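Local coordinates for HTH-type transcriptional regulator cbl (Escherichia coli K12, PDB 2FYI), which regulates transcription in the sulphate starvation response as a LysR-family DNA-binding protein, here represented by its cofactor-binding domain, at the interface of chains A and B. Residues are numbered along the deposited sequence; one frame, centred on the assembly and turned at random. Chains: chain A/B, HTH-type transcriptional regulator cbl.

Contact 1: the interface of chains A and B. Residues chain A 30, 33-34, 37, 45; chain B 154, 157, 159.
A:Pro30 and A:Ile33, on one flank of helix 29-39, meet B:Tyr154, at the end of helix 148-155, and B:Leu157, in the loop beyond it. The apolar contacts make up the core of the patch. B:Leu157 spreads its two methyls between neighbouring turns: CD1 touches CB of the A:Pro30 ring at 3.7 Å, and CD2 meets the A:Ile33 branch methyl CG2 at 4.0 Å, the leucine and isoleucine side chains crossing at about a right angle. The longer branch of A:Ile33 lies beside its backbone N (chi1 -75°) and runs out to CD1, which touches the ring carbon CE2 of B:Tyr154 at 3.7 Å. The phenol oxygen OH of B:Tyr154 reaches the A:Pro30 ring, 3.9 Å from CG. Farther along, A:Leu45 of strand 43-49 turns CD2 toward B:Leu159 CD1 at a looser 4.3 Å.

Two long basic side chains frame this core. A:Lys34 CG lies near B:Leu157 CD1, and bends at chi3 and chi4 fold NZ back toward the same methyl. A:Arg37 CD passes the CD1 methyl of B:Leu159, and the bend at chi3 (72°) swings the guanidinium across it. A:Arg37 NH1 is 3.7 Å from the carbonyl O of B:Leu157, a proximity rather than a bond.

The patch buries 253 Å² and probably helps hold the two cofactor-binding domains together by shape and apolar packing at an outer part of their two-fold interface.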
# COMPACT_ATOMS: atom_id res chain seq x y z
N PRO A 30 13.65 -7.19 -3.12
CA PRO A 30 13.57 -8.56 -3.58
C PRO A 30 14.94 -9.12 -3.97
O PRO A 30 15.30 -10.24 -3.61
CB PRO A 30 12.62 -8.44 -4.78
CG PRO A 30 11.78 -7.29 -4.39
CD PRO A 30 12.74 -6.32 -3.86
N ILE A 33 16.98 -9.80 -0.98
CA ILE A 33 16.43 -10.99 -0.34
C ILE A 33 16.79 -12.30 -1.01
O ILE A 33 17.12 -13.26 -0.32
CB ILE A 33 14.96 -10.88 -0.09
CG1 ILE A 33 14.78 -9.93 1.08
CG2 ILE A 33 14.37 -12.23 0.24
CD1 ILE A 33 13.40 -9.37 1.19
N LYS A 34 16.78 -12.34 -2.33
CA LYS A 34 17.31 -13.50 -3.05
C LYS A 34 18.73 -13.82 -2.61
O LYS A 34 19.05 -14.97 -2.24
CB LYS A 34 17.29 -13.31 -4.55
CG LYS A 34 15.93 -13.49 -5.15
CD LYS A 34 16.03 -13.92 -6.64
CE LYS A 34 16.24 -12.72 -7.64
NZ LYS A 34 15.14 -11.66 -7.68
N ARG A 37 18.94 -15.23 0.93
CA ARG A 37 18.44 -16.58 1.10
C ARG A 37 19.42 -17.64 0.61
O ARG A 37 19.48 -18.72 1.18
CB ARG A 37 17.05 -16.72 0.48
CG ARG A 37 15.98 -16.04 1.36
CD ARG A 37 14.53 -16.10 0.82
NE ARG A 37 13.94 -17.44 0.90
CZ ARG A 37 12.99 -17.87 0.06
NH1 ARG A 37 12.56 -17.05 -0.89
NH2 ARG A 37 12.49 -19.10 0.15
N LEU A 45 13.36 -15.71 7.23
CA LEU A 45 13.23 -14.30 6.95
C LEU A 45 11.76 -13.87 7.09
O LEU A 45 10.92 -14.42 6.43
CB LEU A 45 13.71 -14.05 5.53
CG LEU A 45 13.54 -12.61 5.11
CD1 LEU A 45 14.52 -11.73 5.89
CD2 LEU A 45 13.81 -12.50 3.65
N TYR B 154 6.16 -11.22 -3.23
CA TYR B 154 6.93 -12.22 -2.45
C TYR B 154 6.42 -13.62 -2.69
O TYR B 154 7.16 -14.61 -2.49
CB TYR B 154 7.09 -11.86 -0.95
CG TYR B 154 8.03 -10.71 -0.81
CD1 TYR B 154 7.55 -9.41 -0.88
CD2 TYR B 154 9.39 -10.90 -0.73
CE1 TYR B 154 8.41 -8.31 -0.85
CE2 TYR B 154 10.27 -9.81 -0.68
CZ TYR B 154 9.76 -8.53 -0.74
OH TYR B 154 10.57 -7.44 -0.72
N LEU B 157 8.33 -14.48 -5.52
CA LEU B 157 9.74 -14.50 -5.24
C LEU B 157 10.08 -15.76 -4.52
O LEU B 157 11.22 -15.99 -4.19
CB LEU B 157 10.10 -13.34 -4.36
CG LEU B 157 11.59 -13.23 -4.16
CD1 LEU B 157 12.04 -12.08 -4.97
CD2 LEU B 157 11.80 -12.95 -2.71
N LEU B 159 8.69 -16.82 -1.51
CA LEU B 159 8.80 -16.75 -0.08
C LEU B 159 7.69 -17.51 0.67
O LEU B 159 7.90 -17.97 1.78
CB LEU B 159 8.90 -15.31 0.35
CG LEU B 159 9.25 -15.04 1.80
CD1 LEU B 159 10.72 -14.90 1.93
CD2 LEU B 159 8.60 -13.75 2.17

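Contact 2: the interface of chains A and B. Residues chain A 22, 147, 149-150, 153; chain B 22, 26, 149.
B:Arg26 grips A:Thr153 side-on, with NE and NH2 both donating to the hydroxyl OG1. B:Arg26 NE and NH2 each lie 2.9 Å from A:Thr153 OG1, which is almost in the guanidinium plane. The hydroxyl itself donates to A:Asp149 O one turn back, and water 1 connects it to B:Arg26 O.

The salt bridge is within chain B: B:Asp149 OD1 accepts through its syn lone pair from B:Arg26 NH1 at 2.7 Å, tilted from the guanidinium plane, and probably steadies the arginine. Shortening B:Arg26 to an alanine is likely to leave the A:Thr153 hydroxyl without these cross-chain donors and B:Asp149 without its charged mate.

Packing adds to these polar links. A:Asp149 CB sits over the centre of one guanidinium face, 3.8 Å from B:Arg26 CZ. Nearby, B:His22 directs CD2 at the A:Val150 methyl CG2 (3.6 Å) and at A:Asp147 OD1, with ring and carboxylate planes 51° apart. The two Asp149 side chains approach from opposite directions; A:Asp149 OD2 accepts from A:His22 NE2, which may temper their mutual charge.

In the fold, the site joins helix 22-27 of chain B to the first turns of helix 148-157 of chain A, near the molecular two-fold.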
# COMPACT_ATOMS: atom_id res chain seq x y z
N HIS A 22 6.21 0.05 1.47
CA HIS A 22 5.77 -0.50 0.20
C HIS A 22 6.85 -0.32 -0.84
O HIS A 22 7.17 -1.25 -1.61
CB HIS A 22 4.52 0.25 -0.25
CG HIS A 22 4.04 -0.16 -1.61
ND1 HIS A 22 4.57 0.35 -2.78
CD2 HIS A 22 3.09 -1.05 -1.98
CE1 HIS A 22 3.96 -0.20 -3.81
NE2 HIS A 22 3.06 -1.06 -3.35
N ASP A 147 1.11 4.57 -1.58
CA ASP A 147 2.06 3.78 -2.39
C ASP A 147 1.99 4.03 -3.90
O ASP A 147 1.04 4.60 -4.40
CB ASP A 147 1.86 2.31 -2.09
CG ASP A 147 0.52 1.80 -2.61
OD1 ASP A 147 -0.40 1.57 -1.77
OD2 ASP A 147 0.39 1.65 -3.87
N ASP A 149 1.46 2.07 -6.50
CA ASP A 149 0.58 1.31 -7.40
C ASP A 149 -0.77 1.98 -7.50
O ASP A 149 -1.38 2.02 -8.59
CB ASP A 149 0.46 -0.13 -6.95
CG ASP A 149 1.79 -0.87 -7.04
OD1 ASP A 149 2.37 -0.98 -8.16
OD2 ASP A 149 2.30 -1.33 -5.99
N VAL A 150 -1.25 2.52 -6.38
CA VAL A 150 -2.42 3.36 -6.42
C VAL A 150 -2.16 4.53 -7.40
O VAL A 150 -2.95 4.76 -8.33
CB VAL A 150 -2.79 3.83 -5.02
CG1 VAL A 150 -3.90 4.87 -5.08
CG2 VAL A 150 -3.24 2.68 -4.23
N THR A 153 -2.64 3.43 -10.98
CA THR A 153 -4.01 3.20 -11.37
C THR A 153 -4.71 4.51 -11.72
O THR A 153 -5.43 4.57 -12.72
CB THR A 153 -4.74 2.46 -10.26
OG1 THR A 153 -4.08 1.21 -10.06
CG2 THR A 153 -6.21 2.23 -10.56
N HIS B 22 -6.25 0.71 -0.12
CA HIS B 22 -5.55 0.27 -1.32
C HIS B 22 -6.41 -0.70 -2.14
O HIS B 22 -6.50 -0.56 -3.37
CB HIS B 22 -4.23 -0.37 -0.92
CG HIS B 22 -3.51 -1.03 -2.04
ND1 HIS B 22 -3.80 -2.31 -2.46
CD2 HIS B 22 -2.51 -0.59 -2.84
CE1 HIS B 22 -3.03 -2.62 -3.49
NE2 HIS B 22 -2.24 -1.59 -3.74
N ARG B 26 -7.75 0.33 -6.00
CA ARG B 26 -7.27 -0.30 -7.23
C ARG B 26 -8.23 -1.24 -7.89
O ARG B 26 -8.21 -1.34 -9.13
CB ARG B 26 -6.01 -1.10 -7.02
CG ARG B 26 -5.03 -0.44 -6.14
CD ARG B 26 -3.64 -0.88 -6.52
NE ARG B 26 -3.37 -0.62 -7.93
CZ ARG B 26 -2.69 -1.46 -8.71
NH1 ARG B 26 -2.25 -2.60 -8.21
NH2 ARG B 26 -2.46 -1.15 -9.98
N ASP B 149 -0.27 -5.92 -3.45
CA ASP B 149 0.83 -5.85 -4.40
C ASP B 149 2.14 -6.33 -3.81
O ASP B 149 2.93 -6.98 -4.49
CB ASP B 149 0.95 -4.43 -4.93
CG ASP B 149 -0.05 -4.17 -6.05
OD1 ASP B 149 -0.92 -3.23 -5.95
OD2 ASP B 149 -0.01 -4.98 -7.01
O HOH W 1 -5.80 -0.90 -10.94

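Contact 3: the interface of chains A and B. Residues chain A 25, 48-49; chain B 119, 144-147, 150.
A:Gln49, at the end of strand 43-49 in this LysR-type cofactor-binding domain, reaches over the B:Ser144 to B:Asp147 segment of the other chain. A parallel beta bridge between A:Ile48 and B:Ser144 sets its course, with A:Gln49 N donating to B:Ser144 O at 2.9 Å.

From there the side chain runs out extended. A:Gln49 CB lies 3.6 Å from B:Ser144 O. A:Gln49 CG is anti to the backbone N (chi1 177°) and passes alongside the B:Gln146 side chain, 3.8 Å from its CG, the two chains running at a slant and their amide planes unaligned. The carboxamide carbon CD of A:Gln49 packs at 3.8 Å against the B:Val150 methyl CG2, whose sister CG1 also touches A:Ala25 CB. At the tip the amide splits its work. A:Gln49 OE1 accepts from B:Gln146 N at 2.7 Å, the donor standing well above the carbonyl plane. B:Ala145 CA and B:Val150 CG2 lie beside the same oxygen. A:Gln49 NE2 gives a nearly straight bond, 172° at the hydrogen, to B:Asp147 OD1 at 3.0 Å. This bond lies in the amide plane of the glutamine but reaches the carboxylate from above its plane, the two flat groups being almost perpendicular (87°).

Bonds at both OE1 and NE2 fix the rotation of the amide. B:Asp147 is positioned in turn by B:Val150 N, which donates to its other oxygen, OD2. Back at the main chain, A:Gln49 O rests over one face of the B:Arg119 guanidinium, 3.5 Å from CZ, toward the rim.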
# COMPACT_ATOMS: atom_id res chain seq x y z
N ALA A 25 9.87 -2.73 -0.25
CA ALA A 25 9.41 -4.08 -0.33
C ALA A 25 9.23 -4.51 -1.80
O ALA A 25 9.57 -5.64 -2.19
CB ALA A 25 8.16 -4.21 0.46
N ILE A 48 7.62 -7.19 7.82
CA ILE A 48 6.43 -6.44 8.20
C ILE A 48 6.41 -5.19 7.35
O ILE A 48 7.43 -4.50 7.23
CB ILE A 48 6.43 -5.98 9.68
CG1 ILE A 48 7.35 -6.89 10.52
CG2 ILE A 48 5.01 -5.87 10.23
CD1 ILE A 48 6.89 -7.21 12.02
N GLN A 49 5.27 -4.89 6.74
CA GLN A 49 5.14 -3.65 6.01
C GLN A 49 4.46 -2.61 6.87
O GLN A 49 3.47 -2.89 7.52
CB GLN A 49 4.30 -3.86 4.76
CG GLN A 49 4.03 -2.58 3.95
CD GLN A 49 3.12 -2.87 2.77
OE1 GLN A 49 2.67 -4.01 2.58
NE2 GLN A 49 2.82 -1.85 1.98
N ARG B 119 -1.75 -7.63 7.42
CA ARG B 119 -1.70 -7.32 8.85
C ARG B 119 -3.04 -7.47 9.51
O ARG B 119 -4.07 -7.45 8.85
CB ARG B 119 -1.36 -5.86 9.02
CG ARG B 119 -0.12 -5.53 8.31
CD ARG B 119 0.81 -4.78 9.20
NE ARG B 119 0.48 -3.36 9.20
CZ ARG B 119 1.07 -2.51 10.01
NH1 ARG B 119 1.96 -2.98 10.86
NH2 ARG B 119 0.78 -1.24 9.99
N SER B 144 3.67 -9.78 6.75
CA SER B 144 2.44 -9.02 7.02
C SER B 144 2.41 -7.78 6.17
O SER B 144 3.19 -6.85 6.39
CB SER B 144 2.37 -8.58 8.47
OG SER B 144 2.19 -9.72 9.29
N ALA B 145 1.52 -7.78 5.19
CA ALA B 145 1.46 -6.71 4.21
C ALA B 145 0.36 -5.76 4.58
O ALA B 145 -0.60 -6.16 5.26
CB ALA B 145 1.18 -7.30 2.84
N GLN B 146 0.49 -4.51 4.11
CA GLN B 146 -0.67 -3.59 4.09
C GLN B 146 -1.33 -3.53 2.73
O GLN B 146 -2.24 -2.74 2.59
CB GLN B 146 -0.35 -2.17 4.55
CG GLN B 146 0.68 -2.11 5.64
CD GLN B 146 1.20 -0.69 5.87
OE1 GLN B 146 0.85 -0.08 6.87
NE2 GLN B 146 2.05 -0.17 4.95
N ASP B 147 -0.88 -4.32 1.75
CA ASP B 147 -1.52 -4.32 0.42
C ASP B 147 -1.23 -5.53 -0.46
O ASP B 147 -0.26 -6.22 -0.26
CB ASP B 147 -1.22 -3.01 -0.33
CG ASP B 147 0.22 -2.91 -0.78
OD1 ASP B 147 0.94 -2.00 -0.29
OD2 ASP B 147 0.64 -3.72 -1.63
N VAL B 150 2.38 -5.98 -2.55
CA VAL B 150 3.51 -6.51 -1.82
C VAL B 150 3.39 -8.03 -1.72
O VAL B 150 4.36 -8.75 -1.97
CB VAL B 150 3.63 -5.85 -0.43
CG1 VAL B 150 4.75 -6.45 0.36
CG2 VAL B 150 3.87 -4.36 -0.60

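Contact 4: the interface of chains A and B. Residues chain A 144-147, 150; chain B 22, 25, 49.
This is a two-fold interface between two copies in the deposited assembly, probably the dimer contact of LysR-type cofactor-binding domains: strand 43-49 of one docks against strand 143-145 and helix 148-157 of the other, which is likely to help hold the pair together. B:Gln49 carries it. Its backbone N donates to A:Ser144 O at 3.1 Å, and water 2 joins B:Gln49 O to the hydroxyl OG of A:Ser144.

The side chain extends with CG opposite the backbone N (chi1 172°), which delivers the amide to the turn before helix 148-157. There B:Gln49 OE1 takes the N-H of A:Gln146 N at 2.8 Å from far above the carbonyl plane. B:Gln49 NE2 donates to A:Asp147 OD1 at 3.0 Å, 173° at the hydrogen, within its own amide plane but above that of the carboxylate. The two planes stand 85° apart, and the same carboxylate oxygen also faces B:His22.

Around the amide, A:Gln146 CB lies 3.6 Å from B:Gln49 CD, the two side chains crossing at a slant, and the A:Val150 methyl CG2 packs at 3.7 Å against B:Gln49 CD. B:Ala25 CB approaches A:Val150 CG1 at 4.3 Å. With a leucine in place of B:Gln49, the main-chain N of A:Gln146 would probably lose its acceptor and A:Asp147 OD1 its amide donor, although OD2 would still be held by the helix N-H groups.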
# COMPACT_ATOMS: atom_id res chain seq x y z
N SER A 144 -4.00 11.57 -2.66
CA SER A 144 -2.82 11.43 -1.83
C SER A 144 -2.71 9.96 -1.46
O SER A 144 -3.64 9.37 -0.92
CB SER A 144 -2.86 12.36 -0.63
OG SER A 144 -3.36 11.69 0.49
N ALA A 145 -1.57 9.38 -1.80
CA ALA A 145 -1.40 7.94 -1.86
C ALA A 145 -0.47 7.43 -0.76
O ALA A 145 0.45 8.13 -0.33
CB ALA A 145 -0.88 7.55 -3.24
N GLN A 146 -0.70 6.21 -0.32
CA GLN A 146 0.24 5.51 0.51
C GLN A 146 1.28 4.72 -0.27
O GLN A 146 2.24 4.27 0.32
CB GLN A 146 -0.46 4.60 1.48
CG GLN A 146 -0.55 5.21 2.79
CD GLN A 146 -1.80 4.83 3.51
OE1 GLN A 146 -2.20 3.65 3.54
NE2 GLN A 146 -2.45 5.82 4.10
N ASP A 147 1.11 4.57 -1.58
CA ASP A 147 2.06 3.78 -2.39
C ASP A 147 1.99 4.03 -3.90
O ASP A 147 1.04 4.60 -4.40
CB ASP A 147 1.86 2.31 -2.09
CG ASP A 147 0.52 1.80 -2.61
OD1 ASP A 147 -0.40 1.57 -1.77
OD2 ASP A 147 0.39 1.65 -3.87
N VAL A 150 -1.25 2.52 -6.38
CA VAL A 150 -2.42 3.36 -6.42
C VAL A 150 -2.16 4.53 -7.40
O VAL A 150 -2.95 4.76 -8.33
CB VAL A 150 -2.79 3.83 -5.02
CG1 VAL A 150 -3.90 4.87 -5.08
CG2 VAL A 150 -3.24 2.68 -4.23
N HIS B 22 -6.25 0.71 -0.12
CA HIS B 22 -5.55 0.27 -1.32
C HIS B 22 -6.41 -0.70 -2.14
O HIS B 22 -6.50 -0.56 -3.37
CB HIS B 22 -4.23 -0.37 -0.92
CG HIS B 22 -3.51 -1.03 -2.04
ND1 HIS B 22 -3.80 -2.31 -2.46
CD2 HIS B 22 -2.51 -0.59 -2.84
CE1 HIS B 22 -3.03 -2.62 -3.49
NE2 HIS B 22 -2.24 -1.59 -3.74
N ALA B 25 -9.38 1.26 -3.89
CA ALA B 25 -8.76 2.19 -4.80
C ALA B 25 -8.35 1.51 -6.08
O ALA B 25 -8.61 2.04 -7.16
CB ALA B 25 -7.56 2.81 -4.18
N GLN B 49 -6.01 7.95 0.40
CA GLN B 49 -5.86 6.53 0.70
C GLN B 49 -5.39 6.43 2.13
O GLN B 49 -4.55 7.20 2.57
CB GLN B 49 -4.81 5.91 -0.24
CG GLN B 49 -4.41 4.48 0.08
CD GLN B 49 -3.21 3.98 -0.78
OE1 GLN B 49 -2.68 4.69 -1.66
NE2 GLN B 49 -2.79 2.75 -0.50
O HOH W 2 -2.94 9.60 2.45

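Contacts 3 and 4 are essentially two-fold twins with the chains exchanged, their C-alpha centres about 14 Å apart, each using strand 43-49 of one chain and the 143-150 region of the other. Contact 2 is about 6 Å from contact 4 and shares A:Asp147, A:Val150 and B:His22 with it; contact 3 is about 12 Å away. Contact 1 lies farther out, about 14 Å from contact 3 and 25 Å from contact 4. Helix 148-155 of chain B joins contacts 1, 2 and 3, so polar centre and apolar periphery probably act together in setting how the two domains pair.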